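PDB 6RTE: cytochrome c from Pseudomonas aeruginosa, which dehydrogenates dihydro-heme d1 in heme d1 biosynthesis, as the heme c-containing eight-bladed beta-propeller enzyme NirN. Local coordinates for residues Phe282-Glu294 and Pro305-Phe319. Numbering follows the deposited sequence.
Sequences FVVALKDVHELWE and PKRLAVADYLDDFSF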
ATOM      1  N   PHE A 282     -10.468   9.739  10.090  1.00 23.50           N
ATOM      2  CA  PHE A 282      -9.380   8.803   9.876  1.00 21.93           C
ATOM      3  C   PHE A 282      -9.354   7.800  11.028  1.00 22.80           C
ATOM      4  O   PHE A 282      -9.642   8.150  12.180  1.00 22.89           O
ATOM      5  CB  PHE A 282      -8.034   9.525   9.797  1.00 20.57           C
ATOM      6  CG  PHE A 282      -7.860  10.376   8.565  1.00 20.32           C
ATOM      7  CD1 PHE A 282      -7.809   9.800   7.304  1.00 21.46           C
ATOM      8  CD2 PHE A 282      -7.695  11.747   8.674  1.00 20.56           C
ATOM      9  CE1 PHE A 282      -7.615  10.580   6.174  1.00 21.21           C
ATOM     10  CE2 PHE A 282      -7.498  12.538   7.541  1.00 20.48           C
ATOM     11  CZ  PHE A 282      -7.459  11.949   6.295  1.00 21.16           C
ATOM     12  N   VAL A 283      -8.997   6.554  10.710  1.00 22.83           N
ATOM     13  CA  VAL A 283      -8.796   5.505  11.702  1.00 24.41           C
ATOM     14  C   VAL A 283      -7.346   5.044  11.581  1.00 24.08           C
ATOM     15  O   VAL A 283      -6.861   4.808  10.468  1.00 24.99           O
ATOM     16  CB  VAL A 283      -9.768   4.331  11.497  1.00 26.83           C
ATOM     17  CG1 VAL A 283      -9.454   3.210  12.468  1.00 28.87           C
ATOM     18  CG2 VAL A 283     -11.236   4.782  11.650  1.00 27.93           C
ATOM     19  N   VAL A 284      -6.658   4.935  12.718  1.00 24.17           N
ATOM     20  CA  VAL A 284      -5.221   4.704  12.753  1.00 23.89           C
ATOM     21  C   VAL A 284      -4.930   3.439  13.554  1.00 25.28           C
ATOM     22  O   VAL A 284      -5.371   3.305  14.706  1.00 26.60           O
ATOM     23  CB  VAL A 284      -4.472   5.910  13.358  1.00 23.44           C
ATOM     24  CG1 VAL A 284      -2.962   5.660  13.381  1.00 21.65           C
ATOM     25  CG2 VAL A 284      -4.805   7.184  12.572  1.00 24.62           C
ATOM     26  N   ALA A 285      -4.167   2.530  12.949  1.00 24.03           N
ATOM     27  CA  ALA A 285      -3.668   1.332  13.610  1.00 24.15           C
ATOM     28  C   ALA A 285      -2.265   1.597  14.139  1.00 22.82           C
ATOM     29  O   ALA A 285      -1.394   2.041  13.383  1.00 23.67           O
ATOM     30  CB  ALA A 285      -3.638   0.148  12.651  1.00 24.93           C
ATOM     31  N   LEU A 286      -2.058   1.335  15.426  1.00 23.80           N
ATOM     32  CA  LEU A 286      -0.777   1.569  16.089  1.00 25.28           C
ATOM     33  C   LEU A 286      -0.054   0.254  16.366  1.00 26.56           C
ATOM     34  O   LEU A 286      -0.621  -0.681  16.940  1.00 26.38           O
ATOM     35  CB  LEU A 286      -0.976   2.336  17.400  1.00 27.26           C
ATOM     36  CG  LEU A 286      -1.522   3.744  17.193  1.00 28.09           C
ATOM     37  CD1 LEU A 286      -1.830   4.396  18.527  1.00 29.88           C
ATOM     38  CD2 LEU A 286      -0.540   4.618  16.376  1.00 27.51           C
ATOM     39  N   LYS A 287       1.227   0.216  15.999  1.00 27.00           N
ATOM     40  CA  LYS A 287       1.995  -1.024  16.021  1.00 29.68           C
ATOM     41  C   LYS A 287       2.327  -1.477  17.438  1.00 28.24           C
ATOM     42  O   LYS A 287       2.296  -2.679  17.730  1.00 28.85           O
ATOM     43  CB  LYS A 287       3.281  -0.809  15.212  1.00 32.83           C
ATOM     44  CG  LYS A 287       4.013  -2.040  14.801  1.00 38.65           C
ATOM     45  CD  LYS A 287       3.214  -2.837  13.804  1.00 41.88           C
ATOM     46  CE  LYS A 287       3.945  -4.117  13.467  1.00 43.19           C
ATOM     47  NZ  LYS A 287       2.993  -5.167  13.039  1.00 43.93           N
ATOM     48  N   ASP A 288       2.642  -0.544  18.339  1.00 28.71           N
ATOM     49  CA  ASP A 288       3.391  -0.883  19.552  1.00 29.97           C
ATOM     50  C   ASP A 288       2.689  -0.529  20.852  1.00 30.45           C
ATOM     51  O   ASP A 288       3.284  -0.688  21.924  1.00 29.71           O
ATOM     52  CB  ASP A 288       4.758  -0.196  19.516  1.00 28.89           C
ATOM     53  CG  ASP A 288       5.519  -0.533  18.280  1.00 26.04           C
ATOM     54  OD1 ASP A 288       5.775  -1.735  18.066  1.00 24.64           O
ATOM     55  OD2 ASP A 288       5.825   0.397  17.508  1.00 25.05           O
ATOM     56  N   VAL A 289       1.441  -0.076  20.803  1.00 29.83           N
ATOM     57  CA  VAL A 289       0.690   0.230  22.010  1.00 30.24           C
ATOM     58  C   VAL A 289      -0.698  -0.394  21.895  1.00 28.98           C
ATOM     59  O   VAL A 289      -1.162  -0.749  20.809  1.00 29.18           O
ATOM     60  CB  VAL A 289       0.583   1.753  22.253  1.00 29.90           C
ATOM     61  CG1 VAL A 289       1.958   2.321  22.619  1.00 31.06           C
ATOM     62  CG2 VAL A 289       0.019   2.452  21.030  1.00 28.62           C
ATOM     63  N   HIS A 290      -1.364  -0.507  23.040  1.00 29.74           N
ATOM     64  CA  HIS A 290      -2.706  -1.083  23.097  1.00 31.57           C
ATOM     65  C   HIS A 290      -3.786  -0.037  22.885  1.00 30.64           C
ATOM     66  O   HIS A 290      -4.731   0.055  23.669  1.00 31.11           O
ATOM     67  CB  HIS A 290      -2.903  -1.782  24.436  1.00 37.58           C
ATOM     68  CG  HIS A 290      -1.958  -2.907  24.658  1.00 46.06           C
ATOM     69  ND1 HIS A 290      -2.323  -4.223  24.493  1.00 48.14           N
ATOM     70  CD2 HIS A 290      -0.650  -2.918  25.007  1.00 47.24           C
ATOM     71  CE1 HIS A 290      -1.288  -5.000  24.758  1.00 48.64           C
ATOM     72  NE2 HIS A 290      -0.260  -4.232  25.067  1.00 48.09           N
ATOM     73  N   GLU A 291      -3.647   0.744  21.810  1.00 29.94           N
ATOM     74  CA  GLU A 291      -4.614   1.767  21.446  1.00 31.32           C
ATOM     75  C   GLU A 291      -4.841   1.736  19.947  1.00 30.14           C
ATOM     76  O   GLU A 291      -3.942   1.404  19.170  1.00 30.57           O
ATOM     77  CB  GLU A 291      -4.145   3.182  21.817  1.00 34.14           C
ATOM     78  CG  GLU A 291      -4.461   3.606  23.220  1.00 37.48           C
ATOM     79  CD  GLU A 291      -3.932   4.988  23.547  1.00 34.26           C
ATOM     80  OE1 GLU A 291      -3.673   5.793  22.611  1.00 30.22           O
ATOM     81  OE2 GLU A 291      -3.783   5.260  24.748  1.00 35.82           O
ATOM     82  N   LEU A 292      -6.049   2.089  19.546  1.00 30.08           N
ATOM     83  CA  LEU A 292      -6.304   2.504  18.174  1.00 32.33           C
ATOM     84  C   LEU A 292      -6.991   3.861  18.240  1.00 28.56           C
ATOM     85  O   LEU A 292      -7.629   4.207  19.241  1.00 29.82           O
ATOM     86  CB  LEU A 292      -7.132   1.490  17.393  1.00 37.49           C
ATOM     87  CG  LEU A 292      -8.604   1.275  17.716  1.00 43.14           C
ATOM     88  CD1 LEU A 292      -9.466   2.211  16.898  1.00 44.27           C
ATOM     89  CD2 LEU A 292      -8.987  -0.169  17.445  1.00 45.83           C
ATOM     90  N   TRP A 293      -6.812   4.635  17.177  1.00 26.23           N
ATOM     91  CA  TRP A 293      -7.225   6.036  17.152  1.00 25.39           C
ATOM     92  C   TRP A 293      -8.270   6.249  16.068  1.00 25.57           C
ATOM     93  O   TRP A 293      -8.193   5.647  14.985  1.00 23.51           O
ATOM     94  CB  TRP A 293      -6.033   6.948  16.882  1.00 26.26           C
ATOM     95  CG  TRP A 293      -5.039   7.113  18.000  1.00 28.64           C
ATOM     96  CD1 TRP A 293      -5.042   6.501  19.231  1.00 30.99           C
ATOM     97  CD2 TRP A 293      -3.890   7.965  17.980  1.00 29.55           C
ATOM     98  NE1 TRP A 293      -3.966   6.924  19.964  1.00 31.48           N
ATOM     99  CE2 TRP A 293      -3.244   7.826  19.227  1.00 30.10           C
ATOM    100  CE3 TRP A 293      -3.346   8.839  17.029  1.00 29.92           C
ATOM    101  CZ2 TRP A 293      -2.082   8.527  19.547  1.00 30.03           C
ATOM    102  CZ3 TRP A 293      -2.189   9.536  17.349  1.00 29.78           C
ATOM    103  CH2 TRP A 293      -1.570   9.377  18.592  1.00 29.94           C
ATOM    104  N   GLU A 294      -9.251   7.096  16.365  1.00 26.41           N
ATOM    105  CA  GLU A 294     -10.086   7.724  15.350  1.00 27.09           C
ATOM    106  C   GLU A 294      -9.840   9.225  15.426  1.00 26.55           C
ATOM    107  O   GLU A 294      -9.824   9.796  16.525  1.00 30.15           O
ATOM    108  CB  GLU A 294     -11.571   7.405  15.557  1.00 27.78           C
ATOM    109  CG  GLU A 294     -12.473   7.924  14.450  1.00 28.56           C
ATOM    110  CD  GLU A 294     -13.923   7.500  14.610  1.00 30.74           C
ATOM    111  OE1 GLU A 294     -14.308   7.049  15.716  1.00 32.41           O
ATOM    112  OE2 GLU A 294     -14.684   7.612  13.626  1.00 31.28           O
ATOM    113  N   PRO A 305      -6.738  12.875  18.503  1.00 31.61           N
ATOM    114  CA  PRO A 305      -7.303  11.526  18.400  1.00 30.01           C
ATOM    115  C   PRO A 305      -8.293  11.202  19.506  1.00 29.22           C
ATOM    116  O   PRO A 305      -8.129  11.602  20.663  1.00 31.81           O
ATOM    117  CB  PRO A 305      -6.069  10.622  18.503  1.00 31.84           C
ATOM    118  CG  PRO A 305      -5.135  11.378  19.343  1.00 33.09           C
ATOM    119  CD  PRO A 305      -5.343  12.844  18.976  1.00 31.95           C
ATOM    120  N   LYS A 306      -9.328  10.469  19.131  1.00 27.31           N
ATOM    121  CA  LYS A 306     -10.161   9.743  20.083  1.00 30.35           C
ATOM    122  C   LYS A 306      -9.500   8.380  20.297  1.00 31.39           C
ATOM    123  O   LYS A 306      -9.323   7.619  19.339  1.00 30.66           O
ATOM    124  CB  LYS A 306     -11.586   9.601  19.559  1.00 32.58           C
ATOM    125  CG  LYS A 306     -12.519   8.898  20.499  1.00 39.15           C
ATOM    126  CD  LYS A 306     -13.878   8.652  19.862  1.00 46.02           C
ATOM    127  CE  LYS A 306     -14.747   7.800  20.769  1.00 52.96           C
ATOM    128  NZ  LYS A 306     -16.032   7.412  20.115  1.00 57.14           N
ATOM    129  N   ARG A 307      -9.099   8.096  21.537  1.00 32.27           N
ATOM    130  CA  ARG A 307      -8.322   6.898  21.850  1.00 32.41           C
ATOM    131  C   ARG A 307      -9.242   5.761  22.281  1.00 32.84           C
ATOM    132  O   ARG A 307     -10.080   5.934  23.175  1.00 32.55           O
ATOM    133  CB  ARG A 307      -7.316   7.185  22.966  1.00 34.20           C
ATOM    134  CG  ARG A 307      -6.258   8.201  22.617  1.00 35.49           C
ATOM    135  CD  ARG A 307      -5.471   8.655  23.849  1.00 37.96           C
ATOM    136  NE  ARG A 307      -4.646   9.820  23.520  1.00 39.49           N
ATOM    137  CZ  ARG A 307      -3.374   9.769  23.125  1.00 40.21           C
ATOM    138  NH1 ARG A 307      -2.740   8.607  23.021  1.00 39.27           N
ATOM    139  NH2 ARG A 307      -2.733  10.894  22.832  1.00 41.55           N
ATOM    140  N   LEU A 308      -9.071   4.597  21.662  1.00 32.57           N
ATOM    141  CA  LEU A 308      -9.835   3.401  22.008  1.00 34.04           C
ATOM    142  C   LEU A 308      -8.877   2.312  22.484  1.00 33.20           C
ATOM    143  O   LEU A 308      -8.013   1.862  21.722  1.00 32.89           O
ATOM    144  CB  LEU A 308     -10.644   2.899  20.814  1.00 36.84           C
ATOM    145  CG  LEU A 308     -11.843   3.744  20.359  1.00 44.60           C
ATOM    146  CD1 LEU A 308     -11.428   5.080  19.744  1.00 47.59           C
ATOM    147  CD2 LEU A 308     -12.658   2.945  19.360  1.00 47.54           C
ATOM    148  N   ALA A 309      -9.032   1.892  23.734  1.00 53.08           N
ATOM    149  CA  ALA A 309      -8.195   0.829  24.272  1.00 52.56           C
ATOM    150  C   ALA A 309      -8.509  -0.487  23.571  1.00 50.03           C
ATOM    151  O   ALA A 309      -9.667  -0.785  23.267  1.00 50.63           O
ATOM    152  CB  ALA A 309      -8.407   0.692  25.772  1.00 55.40           C
ATOM    153  N   VAL A 310      -7.466  -1.259  23.272  1.00 48.63           N
ATOM    154  CA  VAL A 310      -7.626  -2.613  22.757  1.00 48.68           C
ATOM    155  C   VAL A 310      -6.890  -3.574  23.685  1.00 50.83           C
ATOM    156  O   VAL A 310      -5.882  -3.223  24.305  1.00 51.34           O
ATOM    157  CB  VAL A 310      -7.122  -2.764  21.310  1.00 47.64           C
ATOM    158  CG1 VAL A 310      -7.985  -1.950  20.368  1.00 44.13           C
ATOM    159  CG2 VAL A 310      -5.662  -2.351  21.197  1.00 49.29           C
ATOM    160  N   ALA A 311      -7.411  -4.798  23.779  1.00 52.83           N
ATOM    161  CA  ALA A 311      -6.831  -5.780  24.691  1.00 55.84           C
ATOM    162  C   ALA A 311      -5.488  -6.281  24.180  1.00 56.36           C
ATOM    163  O   ALA A 311      -4.569  -6.518  24.966  1.00 59.50           O
ATOM    164  CB  ALA A 311      -7.799  -6.944  24.891  1.00 58.21           C
ATOM    165  N   ASP A 312      -5.351  -6.440  22.867  1.00 54.32           N
ATOM    166  CA  ASP A 312      -4.100  -6.867  22.265  1.00 55.57           C
ATOM    167  C   ASP A 312      -3.745  -5.927  21.124  1.00 51.92           C
ATOM    168  O   ASP A 312      -4.604  -5.218  20.593  1.00 50.77           O
ATOM    169  CB  ASP A 312      -4.188  -8.309  21.752  1.00 59.57           C
ATOM    170  CG  ASP A 312      -2.827  -8.934  21.545  1.00 64.67           C
ATOM    171  OD1 ASP A 312      -2.051  -9.009  22.523  1.00 68.37           O
ATOM    172  OD2 ASP A 312      -2.533  -9.351  20.409  1.00 66.00           O
ATOM    173  N   TYR A 313      -2.464  -5.919  20.754  1.00 51.56           N
ATOM    174  CA  TYR A 313      -2.034  -5.154  19.590  1.00 48.25           C
ATOM    175  C   TYR A 313      -2.895  -5.532  18.395  1.00 48.39           C
ATOM    176  O   TYR A 313      -3.143  -6.715  18.137  1.00 49.70           O
ATOM    177  CB  TYR A 313      -0.563  -5.402  19.272  1.00 49.03           C
ATOM    178  CG  TYR A 313       0.364  -5.060  20.412  1.00 50.55           C
ATOM    179  CD1 TYR A 313       0.605  -3.743  20.763  1.00 48.98           C
ATOM    180  CD2 TYR A 313       0.997  -6.062  21.138  1.00 53.45           C
ATOM    181  CE1 TYR A 313       1.447  -3.424  21.808  1.00 50.47           C
ATOM    182  CE2 TYR A 313       1.846  -5.754  22.186  1.00 55.12           C
ATOM    183  CZ  TYR A 313       2.066  -4.435  22.518  1.00 53.75           C
ATOM    184  OH  TYR A 313       2.908  -4.120  23.557  1.00 55.12           O
ATOM    185  N   LEU A 314      -3.347  -4.522  17.668  1.00 45.78           N
ATOM    186  CA  LEU A 314      -4.335  -4.707  16.615  1.00 48.67           C
ATOM    187  C   LEU A 314      -3.923  -3.858  15.431  1.00 47.04           C
ATOM    188  O   LEU A 314      -3.769  -2.642  15.566  1.00 43.28           O
ATOM    189  CB  LEU A 314      -5.730  -4.325  17.130  1.00 53.71           C
ATOM    190  CG  LEU A 314      -6.950  -4.886  16.407  1.00 59.86           C
ATOM    191  CD1 LEU A 314      -8.173  -4.920  17.301  1.00 63.88           C
ATOM    192  CD2 LEU A 314      -7.237  -4.029  15.226  1.00 59.43           C
ATOM    193  N   ASP A 315      -3.699  -4.496  14.284  1.00 50.82           N
ATOM    194  CA  ASP A 315      -3.474  -3.769  13.037  1.00 54.27           C
ATOM    195  C   ASP A 315      -4.123  -4.553  11.898  1.00 53.40           C
ATOM    196  O   ASP A 315      -4.895  -5.494  12.120  1.00 56.20           O
ATOM    197  CB  ASP A 315      -1.974  -3.518  12.813  1.00 57.85           C
ATOM    198  CG  ASP A 315      -1.200  -4.785  12.552  1.00 63.56           C
ATOM    199  OD1 ASP A 315      -1.581  -5.838  13.106  1.00 66.09           O
ATOM    200  OD2 ASP A 315      -0.210  -4.728  11.788  1.00 65.43           O
ATOM    201  N   ASP A 316      -3.818  -4.154  10.669  1.00 52.15           N
ATOM    202  CA  ASP A 316      -4.433  -4.725   9.471  1.00 55.00           C
ATOM    203  C   ASP A 316      -5.962  -4.715   9.596  1.00 53.21           C
ATOM    204  O   ASP A 316      -6.629  -5.754   9.593  1.00 56.68           O
ATOM    205  CB  ASP A 316      -3.906  -6.140   9.208  1.00 60.60           C
ATOM    206  CG  ASP A 316      -3.962  -6.520   7.734  1.00 61.26           C
ATOM    207  OD1 ASP A 316      -4.040  -5.603   6.883  1.00 59.14           O
ATOM    208  OD2 ASP A 316      -3.932  -7.729   7.423  1.00 63.00           O
ATOM    209  N   PHE A 317      -6.506  -3.505   9.709  1.00 48.30           N
ATOM    210  CA  PHE A 317      -7.942  -3.325   9.861  1.00 44.68           C
ATOM    211  C   PHE A 317      -8.677  -3.660   8.564  1.00 43.54           C
ATOM    212  O   PHE A 317      -8.204  -3.355   7.467  1.00 40.58           O
ATOM    213  CB  PHE A 317      -8.286  -1.871  10.224  1.00 42.30           C
ATOM    214  CG  PHE A 317      -7.663  -1.359  11.496  1.00 44.69           C
ATOM    215  CD1 PHE A 317      -7.032  -2.190  12.398  1.00 48.80           C
ATOM    216  CD2 PHE A 317      -7.734  -0.006  11.788  1.00 44.44           C
ATOM    217  CE1 PHE A 317      -6.472  -1.659  13.563  1.00 51.74           C
ATOM    218  CE2 PHE A 317      -7.193   0.511  12.943  1.00 46.94           C
ATOM    219  CZ  PHE A 317      -6.570  -0.316  13.837  1.00 50.14           C
ATOM    220  N   SER A 318      -9.849  -4.278   8.703  1.00 45.80           N
ATOM    221  CA  SER A 318     -10.895  -4.239   7.688  1.00 45.63           C
ATOM    222  C   SER A 318     -12.147  -3.621   8.306  1.00 42.52           C
ATOM    223  O   SER A 318     -12.388  -3.755   9.508  1.00 44.91           O
ATOM    224  CB  SER A 318     -11.219  -5.631   7.141  1.00 48.19           C
ATOM    225  OG  SER A 318     -12.412  -5.596   6.370  1.00 47.72           O
ATOM    226  N   PHE A 319     -12.942  -2.945   7.483  1.00 38.66           N
ATOM    227  CA  PHE A 319     -14.163  -2.292   7.941  1.00 36.91           C
ATOM    228  C   PHE A 319     -15.390  -2.992   7.378  1.00 36.21           C
ATOM    229  O   PHE A 319     -15.412  -3.391   6.212  1.00 35.32           O
ATOM    230  CB  PHE A 319     -14.182  -0.815   7.540  1.00 38.49           C
ATOM    231  CG  PHE A 319     -13.106  -0.001   8.203  1.00 41.62           C
ATOM    232  CD1 PHE A 319     -13.319   0.566   9.447  1.00 42.02           C
ATOM    233  CD2 PHE A 319     -11.878   0.169   7.595  1.00 47.09           C
ATOM    234  CE1 PHE A 319     -12.332   1.303  10.067  1.00 44.98           C
ATOM    235  CE2 PHE A 319     -10.875   0.906   8.214  1.00 49.96           C
ATOM    236  CZ  PHE A 319     -11.106   1.473   9.451  1.00 48.64           C
TER
HETATM  237  O   HOH W   1      -4.107  -0.002  16.759  1.00 26.50           O
HETATM  238  O   HOH W   2      -2.512  -1.843  18.543  1.00 31.88           O
HETATM  239  O   HOH W   3     -14.602   6.005  18.079  1.00 50.20           O
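Trp-293 packs one indole face on Pro-305, and Arg-307 NH1 approaches from the same side near CZ2. Trp-293 CB sits 4.0 Å from Pro-305 CB. CG and CD2 then pass under Pro-305 CB, with CD2 at 3.5 Å. CD1 faces Arg-307 CG, and CE3, CZ3 and CH2 lie under the Pro-305 ring. Pro-305 CG stands almost straight over the six-membered ring, a CH-pi contact 3.8 Å from the ring centroid. Leu-286 CD1 packs on the opposite face. On the pyrrole side NE1 gives a nearly straight bond to Glu-291 OE1 (2.9 Å), with the oxygen in the indole plane.

Glu-291 OE1 takes a second bond, from Arg-307 NH1 (3.0 Å). This salt bridge uses the syn lone pair, and the carboxylate and guanidinium planes stand 78° apart. The other oxygen, OE2, accepts from Ala-263 N, and Arg-307 NH1 also reaches Ala-261 O. The carboxylate is thus gripped on both oxygens.

Two hydrogen-bonded pairs, Leu-292 with Leu-308 and Glu-294 with Lys-306, hold the strands together. On their face Leu-292 CG, set between its backbone N and carbonyl carbon (chi1 70°), meets Leu-308 CB, while Leu-292 CD2 touches Val-310 CG1 at 3.6 Å. After Ala-309 the strand ends, with Val-310 N still bonded to His-290 O. The His-290 and Tyr-313 rings pack obliquely, planes 35° apart. Back along strand 282-286, Phe-317 and Phe-319 pack against Val-283, Phe-317 with its ring edge near Val-283 CG1.

Strand 306-309, outermost in one four-stranded blade, leads into 314-319: the passage from one blade to the next in this eight-bladed beta-propeller.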